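PDB 2P4P: polyamine export protein from Haemophilus ducreyi, which may export the polyamines cadaverine and putrescine from the cytoplasm across the inner membrane, the part crystallised here being its CorC_HlyC domain, also called the transporter-associated domain. Local coordinates for the interface of chains A and B. Sequence-based numbering; all coordinates share one arbitrary frame. Chains: chain A/B, Hypothetical protein HD1797.

Contact 1: the interface of chains A and B. Residues chain A 4-7; chain B 11, 17, 21-22.
A:Met4 to A:Asn7 run as an extended, polyproline-like stretch of backbone past B:Trp11, turning the carbonyl of A:Arg5 toward the indole and placing residues 4 and 7 at opposite ends of the ring system. The N-terminal arm of chain A thus rests on a surface of chain B formed by strand 10-14, the loop at B:Thr17 and helix 19-25. The indole N-H of B:Trp11 is donated from NE1 to the backbone oxygen O of A:Arg5 over 2.9 Å. That oxygen lies close to the ring plane, whereas the nitrogen stands 36° above the carbonyl plane, and with 143° at the hydrogen the bond is bent. On one face of the indole, CB of A:Asn7 sits over the five-membered ring in a CH-pi contact, 3.5 Å from CD1 of B:Trp11. The CG of A:Asn7 lies anti to its backbone N (chi1 -172°), which carries the amide over the inner end of the indole, nearly parallel to it; its CG is 3.6 Å from CG of B:Trp11. With the N-H tied at the rim and the asparagine laid over a face, the rotation of the indole is probably well fixed on this side. Selenomethionine A:Met4 meets the rim of the benzo ring from the opposite face to A:Asn7, crossing the tryptophan side chain at about a right angle. Its CG lies 3.6 Å from CZ2 of B:Trp11, and its selenium SE 3.8 Å from CH2. Beyond the ring the chain bends at its third torsion, sending the tip between B:Thr17 and the start of helix 19-25, with B:Val22 only peripheral. SE is 3.8 Å from the methyl CG2 of B:Thr17, and the terminal methyl CE of A:Met4 reaches 3.7 Å from CB of B:Asp21, touching the aliphatic base of that residue.

Contact 2: the interface of chains A and B. Residues chain A 68-70, 77; chain B 68-69, 71, 77.
This is a strand-to-strand, face-to-face interface between two copies of the CorC_HlyC domain, in which A:Ile68, A:Asp69 and A:Gln77 meet B:Ile68, B:Asp69 and B:Gln77; it helps to hold the deposited dimer together, though that pair may not be the one formed in the cell. A:Gln77, extended beyond CG, reaches across with its amide. NE2 donates to OD2 of A:Asp69 at 3.0 Å in an almost straight bond (175° at the hydrogen), meeting it on the syn side but tilted well out of the carboxylate plane, and to the backbone O of B:Ile68 at 3.2 Å, from well above that carbonyl plane. The same amide thus steadies a neighbour and bridges the chains. The carboxylates of A:Asp69 and B:Asp69 are stacked with their planes 25° apart, OD1 of A:Asp69 lying 3.5 Å from OD1 of B:Asp69. Their torsions differ: CG of B:Asp69 is anti to its backbone N, whereas that of A:Asp69 lies between N and the carbonyl carbon (chi1 77°). Water 2 links both OD1 atoms, 2.6 Å from that of A:Asp69, and may ease the repulsion expected of two acids so placed. Water 1 joins A:Thr70 N to OE2 of B:Glu71, 2.6 Å from the latter. B:Gln77, bent at chi2, instead lays its CG 3.7 Å from CG2 of A:Ile68. A:Asp69, A:Thr70, B:Asp69 and B:Glu71 occupy magnesium-binding positions of this protein, although no magnesium is bound to them here. In both chains the site lies on strand 66-71 and the middle of strand 74-81.

Contact 1: the interface of chains A and B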
loop_
_atom_site.group_PDB
_atom_site.type_symbol
_atom_site.label_atom_id
_atom_site.label_comp_id
_atom_site.label_asym_id
_atom_site.label_seq_id
_atom_site.Cartn_x
_atom_site.Cartn_y
_atom_site.Cartn_z
HETATM N N MSE A 4 1.251 11.945 -1.950
HETATM C CA MSE A 4 0.484 11.015 -2.743
HETATM C C MSE A 4 1.321 10.558 -3.929
HETATM O O MSE A 4 1.906 11.371 -4.641
HETATM C CB MSE A 4 -0.811 11.686 -3.190
HETATM C CG MSE A 4 -1.819 10.766 -3.837
HETATM SE SE MSE A 4 -3.620 11.535 -3.739
HETATM C CE MSE A 4 -3.243 13.438 -3.672
ATOM N N ARG A 5 1.420 9.246 -4.095
ATOM C CA ARG A 5 2.254 8.675 -5.133
ATOM C C ARG A 5 1.525 8.733 -6.456
ATOM O O ARG A 5 0.295 8.636 -6.497
ATOM C CB ARG A 5 2.594 7.219 -4.814
ATOM C CG ARG A 5 1.441 6.244 -5.013
ATOM C CD ARG A 5 1.866 4.794 -4.854
ATOM N NE ARG A 5 1.870 4.401 -3.448
ATOM C CZ ARG A 5 2.956 4.334 -2.691
ATOM N NH1 ARG A 5 4.146 4.607 -3.211
ATOM N NH2 ARG A 5 2.852 3.971 -1.422
ATOM N N ARG A 6 2.298 8.883 -7.531
ATOM C CA ARG A 6 1.796 8.612 -8.879
ATOM C C ARG A 6 1.355 7.158 -8.987
ATOM O O ARG A 6 2.063 6.223 -8.572
ATOM C CB ARG A 6 2.838 8.911 -9.947
ATOM C CG ARG A 6 2.822 10.345 -10.396
ATOM C CD ARG A 6 4.081 10.731 -11.176
ATOM N NE ARG A 6 4.111 12.184 -11.355
ATOM C CZ ARG A 6 3.600 12.814 -12.405
ATOM N NH1 ARG A 6 3.645 14.138 -12.481
ATOM N NH2 ARG A 6 3.031 12.112 -13.384
ATOM N N ASN A 7 0.164 6.999 -9.540
ATOM C CA ASN A 7 -0.416 5.715 -9.864
ATOM C C ASN A 7 0.270 5.095 -11.084
ATOM O O ASN A 7 0.031 5.500 -12.218
ATOM C CB ASN A 7 -1.915 5.935 -10.121
ATOM C CG ASN A 7 -2.686 4.654 -10.281
ATOM O OD1 ASN A 7 -2.235 3.582 -9.886
ATOM N ND2 ASN A 7 -3.878 4.764 -10.847
ATOM N N TRP B 11 -4.826 1.808 -7.184
ATOM C CA TRP B 11 -3.953 2.839 -6.651
ATOM C C TRP B 11 -3.849 2.780 -5.108
ATOM O O TRP B 11 -4.858 2.787 -4.425
ATOM C CB TRP B 11 -4.499 4.175 -7.130
ATOM C CG TRP B 11 -3.673 5.373 -6.883
ATOM C CD1 TRP B 11 -2.320 5.431 -6.640
ATOM C CD2 TRP B 11 -4.123 6.725 -6.975
ATOM N NE1 TRP B 11 -1.917 6.746 -6.518
ATOM C CE2 TRP B 11 -3.007 7.559 -6.718
ATOM C CE3 TRP B 11 -5.369 7.312 -7.215
ATOM C CZ2 TRP B 11 -3.103 8.956 -6.694
ATOM C CZ3 TRP B 11 -5.467 8.702 -7.182
ATOM C CH2 TRP B 11 -4.332 9.507 -6.929
ATOM N N THR B 17 -4.311 11.202 3.682
ATOM C CA THR B 17 -4.304 12.120 2.523
ATOM C C THR B 17 -5.566 12.984 2.604
ATOM O O THR B 17 -6.670 12.466 2.803
ATOM C CB THR B 17 -4.320 11.356 1.145
ATOM O OG1 THR B 17 -3.327 10.313 1.114
ATOM C CG2 THR B 17 -4.103 12.309 -0.019
ATOM N N ASP B 21 -8.123 16.195 -1.972
ATOM C CA ASP B 21 -7.013 15.870 -2.869
ATOM C C ASP B 21 -7.288 14.569 -3.601
ATOM O O ASP B 21 -7.018 14.448 -4.810
ATOM C CB ASP B 21 -5.728 15.699 -2.058
ATOM C CG ASP B 21 -5.077 17.035 -1.697
ATOM O OD1 ASP B 21 -5.626 18.064 -2.084
ATOM O OD2 ASP B 21 -4.024 17.032 -1.037
ATOM N N VAL B 22 -7.767 13.585 -2.861
ATOM C CA VAL B 22 -8.043 12.282 -3.452
ATOM C C VAL B 22 -9.254 12.428 -4.376
ATOM O O VAL B 22 -9.250 11.936 -5.501
ATOM C CB VAL B 22 -8.335 11.176 -2.363
ATOM C CG1 VAL B 22 -8.659 9.848 -3.009
ATOM C CG2 VAL B 22 -7.140 11.015 -1.402
#

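Contact 2: the interface of chains A and B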
loop_
_atom_site.group_PDB
_atom_site.type_symbol
_atom_site.label_atom_id
_atom_site.label_comp_id
_atom_site.label_asym_id
_atom_site.label_seq_id
_atom_site.Cartn_x
_atom_site.Cartn_y
_atom_site.Cartn_z
ATOM N N ILE A 68 4.639 -1.429 3.020
ATOM C CA ILE A 68 3.331 -0.818 3.223
ATOM C C ILE A 68 2.991 -0.821 4.712
ATOM O O ILE A 68 2.528 0.183 5.271
ATOM C CB ILE A 68 2.224 -1.469 2.321
ATOM C CG1 ILE A 68 2.515 -1.139 0.844
ATOM C CG2 ILE A 68 0.774 -1.055 2.766
ATOM C CD1 ILE A 68 2.833 0.377 0.567
ATOM N N ASP A 69 3.243 -1.950 5.350
ATOM C CA ASP A 69 3.116 -2.035 6.796
ATOM C C ASP A 69 3.969 -3.154 7.418
ATOM O O ASP A 69 4.289 -4.156 6.770
ATOM C CB ASP A 69 1.640 -2.151 7.182
ATOM C CG ASP A 69 1.072 -3.539 6.948
ATOM O OD1 ASP A 69 0.790 -4.215 7.951
ATOM O OD2 ASP A 69 0.899 -3.963 5.783
ATOM N N THR A 70 4.341 -2.950 8.676
ATOM C CA THR A 70 4.961 -3.987 9.469
ATOM C C THR A 70 3.937 -4.482 10.508
ATOM O O THR A 70 3.008 -3.756 10.889
ATOM C CB THR A 70 6.265 -3.516 10.184
ATOM O OG1 THR A 70 5.948 -2.541 11.186
ATOM C CG2 THR A 70 7.291 -2.929 9.175
ATOM N N GLN A 77 3.128 -6.342 4.548
ATOM C CA GLN A 77 2.826 -6.078 3.127
ATOM C C GLN A 77 3.804 -5.117 2.497
ATOM O O GLN A 77 4.229 -4.160 3.131
ATOM C CB GLN A 77 1.436 -5.488 2.965
ATOM C CG GLN A 77 0.338 -6.457 3.265
ATOM C CD GLN A 77 -1.018 -5.819 3.135
ATOM O OE1 GLN A 77 -1.820 -6.228 2.318
ATOM N NE2 GLN A 77 -1.269 -4.804 3.928
ATOM N N ILE B 68 -6.353 -1.459 3.330
ATOM C CA ILE B 68 -5.147 -2.318 3.272
ATOM C C ILE B 68 -4.485 -2.445 4.640
ATOM O O ILE B 68 -4.026 -3.518 5.002
ATOM C CB ILE B 68 -4.123 -1.791 2.213
ATOM C CG1 ILE B 68 -4.748 -1.819 0.804
ATOM C CG2 ILE B 68 -2.762 -2.579 2.258
ATOM C CD1 ILE B 68 -5.200 -3.243 0.260
ATOM N N ASP B 69 -4.437 -1.351 5.399
ATOM C CA ASP B 69 -3.938 -1.430 6.764
ATOM C C ASP B 69 -4.607 -0.428 7.659
ATOM O O ASP B 69 -4.903 0.701 7.219
ATOM C CB ASP B 69 -2.410 -1.219 6.797
ATOM C CG ASP B 69 -1.818 -1.407 8.201
ATOM O OD1 ASP B 69 -2.100 -2.436 8.873
ATOM O OD2 ASP B 69 -1.045 -0.527 8.633
ATOM N N GLU B 71 -3.733 1.384 11.316
ATOM C CA GLU B 71 -2.636 1.601 12.233
ATOM C C GLU B 71 -3.065 2.762 13.101
ATOM O O GLU B 71 -3.594 3.765 12.586
ATOM C CB GLU B 71 -1.330 1.901 11.465
ATOM C CG GLU B 71 -0.054 1.338 12.127
ATOM C CD GLU B 71 0.254 -0.123 11.744
ATOM O OE1 GLU B 71 -0.681 -0.849 11.322
ATOM O OE2 GLU B 71 1.430 -0.554 11.867
ATOM N N GLN B 77 -3.533 2.764 5.234
ATOM C CA GLN B 77 -3.367 2.613 3.782
ATOM C C GLN B 77 -4.638 2.065 3.140
ATOM O O GLN B 77 -5.302 1.153 3.679
ATOM C CB GLN B 77 -2.216 1.651 3.445
ATOM C CG GLN B 77 -0.852 1.971 4.087
ATOM C CD GLN B 77 -0.033 2.998 3.324
ATOM O OE1 GLN B 77 -0.426 3.479 2.256
ATOM N NE2 GLN B 77 1.133 3.338 3.881
HETATM O O HOH W 1 2.938 -0.429 9.724
HETATM O O HOH W 2 -0.580 -5.016 10.032
#

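Contacts 1 and 2 lie about 16 Å apart between the centres of their C-alpha atoms and share no residue. They differ in character: contact 2 sets the same strands, 66-71 and 74-81, of the two copies against each other, whereas contact 1 brings the N-terminal arm of chain A onto strand 10-14 and helix 19-25 of chain B. The arm therefore extends the chain A footprint beyond the strand face, but it is seen on chain A alone, chain B being modelled from residue 9, so the asymmetry may partly reflect disorder. Together they may stabilise the pairing, which could belong to the crystal.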